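Local coordinates for putative DNA-binding protein (Salmonella choleraesuis, PDB 2HX0), which is of unknown detailed function but belongs to the PCC domain family, binds a magnesium ion and possibly binds DNA, at residues V59-A64 against L92-S97. The protein carries 2 engineered substitutions. Numbering follows the deposited sequence.
Sequences VALRYA and LHLAVS. With MG (magnesium ion), chain B.
Leu-61 and Leu-94 meet at about a right angle. The CD2 methyl of Leu-61 sits over the base of the Leu-94 side chain, 3.8 Å from Leu-94 CB. Leu-61 CD2 is also 3.9 Å from Leu-94 CD2. That same Leu-94 methyl, CD2, is 4.1 Å from Val-59 CG1. With chi1 at 170°, Leu-94 CG extends away from the backbone N. Its chi2 of 70° turns the CD2 branch to both partners.

No hydrogen bond joins the two segments. Strand 103-108 lies between strands 59-62 and 89-97 in the sheet order, with backbone bonds to both, Arg-62 with His-107 and Leu-92 with Met-108. Yet Leu-61 CA and Leu-94 CA are 7.6 Å apart, so this PCC-domain sheet curls strongly. The contact lines its concave side. Leu-56 and Cys-112 also pack on Leu-94, and Phe-76 on Val-59.

His-93 NE2 is 2.2 Å from a magnesium ion, and His-91 and His-107 complete the protein part of the site. His-93 ND1 donates a hydrogen bond to Val-78 O of a second subunit. This helps fix the ring's rotation and is consistent with an unprotonated NE2 binding the metal. The CB atoms of His-93 and Leu-94 point almost oppositely. One strand thus turns a histidine to the metal on one face and a leucine to a buried, wholly apolar van der Waals contact on the other.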
loop_
_atom_site.group_PDB
_atom_site.type_symbol
_atom_site.label_atom_id
_atom_site.label_comp_id
_atom_site.label_asym_id
_atom_site.label_seq_id
_atom_site.Cartn_x
_atom_site.Cartn_y
_atom_site.Cartn_z
ATOM N N VAL A 59 -4.586 -19.706 0.807
ATOM C CA VAL A 59 -3.491 -18.770 0.602
ATOM C C VAL A 59 -2.261 -19.514 0.098
ATOM O O VAL A 59 -1.895 -20.560 0.637
ATOM C CB VAL A 59 -3.133 -18.035 1.912
ATOM C CG1 VAL A 59 -2.005 -17.048 1.659
ATOM C CG2 VAL A 59 -4.357 -17.318 2.457
ATOM N N ALA A 60 -1.637 -18.973 -0.941
ATOM C CA ALA A 60 -0.449 -19.567 -1.534
ATOM C C ALA A 60 0.662 -18.527 -1.501
ATOM O O ALA A 60 0.575 -17.491 -2.162
ATOM C CB ALA A 60 -0.738 -19.990 -2.973
ATOM N N LEU A 61 1.703 -18.804 -0.721
ATOM C CA LEU A 61 2.822 -17.884 -0.589
ATOM C C LEU A 61 4.164 -18.579 -0.720
ATOM O O LEU A 61 4.326 -19.721 -0.298
ATOM C CB LEU A 61 2.780 -17.196 0.778
ATOM C CG LEU A 61 1.628 -16.237 1.069
ATOM C CD1 LEU A 61 1.670 -15.820 2.531
ATOM C CD2 LEU A 61 1.743 -15.023 0.157
ATOM N N ARG A 62 5.126 -17.881 -1.308
ATOM C CA ARG A 62 6.476 -18.406 -1.429
ATOM C C ARG A 62 7.279 -17.498 -0.506
ATOM O O ARG A 62 7.446 -16.311 -0.786
ATOM C CB ARG A 62 6.986 -18.288 -2.867
ATOM C CG ARG A 62 8.312 -18.993 -3.102
ATOM C CD ARG A 62 8.769 -18.840 -4.547
ATOM N NE ARG A 62 9.115 -17.457 -4.856
ATOM C CZ ARG A 62 9.485 -17.025 -6.058
ATOM N NH1 ARG A 62 9.559 -17.870 -7.079
ATOM N NH2 ARG A 62 9.785 -15.746 -6.239
ATOM N N TYR A 63 7.759 -18.040 0.607
ATOM C CA TYR A 63 8.515 -17.232 1.556
ATOM C C TYR A 63 9.899 -16.835 1.052
ATOM O O TYR A 63 10.446 -17.460 0.141
ATOM C CB TYR A 63 8.621 -17.963 2.895
ATOM C CG TYR A 63 7.276 -18.260 3.532
ATOM C CD1 TYR A 63 6.224 -17.348 3.449
ATOM C CD2 TYR A 63 7.062 -19.441 4.235
ATOM C CE1 TYR A 63 4.992 -17.607 4.052
ATOM C CE2 TYR A 63 5.838 -19.705 4.845
ATOM C CZ TYR A 63 4.808 -18.786 4.750
ATOM O OH TYR A 63 3.605 -19.045 5.372
ATOM N N ALA A 64 10.452 -15.784 1.657
ATOM C CA ALA A 64 11.756 -15.242 1.287
ATOM C C ALA A 64 12.850 -16.278 1.057
ATOM O O ALA A 64 13.150 -17.086 1.935
ATOM C CB ALA A 64 12.210 -14.242 2.345
ATOM N N LEU A 92 4.030 -9.868 -7.453
ATOM C CA LEU A 92 3.137 -9.474 -6.366
ATOM C C LEU A 92 3.480 -10.104 -5.028
ATOM O O LEU A 92 3.808 -11.284 -4.957
ATOM C CB LEU A 92 1.695 -9.847 -6.732
ATOM C CG LEU A 92 1.189 -9.277 -8.060
ATOM C CD1 LEU A 92 -0.085 -9.981 -8.493
ATOM C CD2 LEU A 92 0.962 -7.789 -7.904
ATOM N N HIS A 93 3.402 -9.305 -3.971
ATOM C CA HIS A 93 3.658 -9.781 -2.616
ATOM C C HIS A 93 2.374 -9.621 -1.822
ATOM O O HIS A 93 1.632 -8.658 -2.013
ATOM C CB HIS A 93 4.800 -8.994 -1.972
ATOM C CG HIS A 93 6.150 -9.373 -2.495
ATOM N ND1 HIS A 93 7.316 -8.794 -2.045
ATOM C CD2 HIS A 93 6.520 -10.291 -3.420
ATOM C CE1 HIS A 93 8.347 -9.339 -2.666
ATOM N NE2 HIS A 93 7.892 -10.251 -3.506
ATOM N N LEU A 94 2.116 -10.570 -0.931
ATOM C CA LEU A 94 0.893 -10.569 -0.143
ATOM C C LEU A 94 1.134 -10.705 1.350
ATOM O O LEU A 94 2.031 -11.432 1.777
ATOM C CB LEU A 94 0.003 -11.725 -0.612
ATOM C CG LEU A 94 -1.249 -12.101 0.194
ATOM C CD1 LEU A 94 -2.316 -11.026 0.059
ATOM C CD2 LEU A 94 -1.784 -13.436 -0.313
ATOM N N ALA A 95 0.328 -9.993 2.135
ATOM C CA ALA A 95 0.393 -10.061 3.593
ATOM C C ALA A 95 -1.034 -10.327 4.070
ATOM O O ALA A 95 -1.962 -9.605 3.702
ATOM C CB ALA A 95 0.910 -8.743 4.175
ATOM N N VAL A 96 -1.213 -11.381 4.863
ATOM C CA VAL A 96 -2.532 -11.724 5.385
ATOM C C VAL A 96 -2.487 -11.808 6.909
ATOM O O VAL A 96 -1.428 -12.045 7.490
ATOM C CB VAL A 96 -3.031 -13.093 4.847
ATOM C CG1 VAL A 96 -3.254 -13.022 3.345
ATOM C CG2 VAL A 96 -2.028 -14.184 5.188
ATOM N N SER A 97 -3.633 -11.589 7.548
ATOM C CA SER A 97 -3.726 -11.675 9.005
ATOM C C SER A 97 -4.725 -12.770 9.364
ATOM O O SER A 97 -5.668 -13.028 8.613
ATOM C CB SER A 97 -4.170 -10.334 9.603
ATOM O OG SER A 97 -5.448 -9.945 9.123
HETATM MG MG MG B . 8.987 -11.353 -5.058
HETATM O O HOH W 1 11.251 -10.330 -4.670
#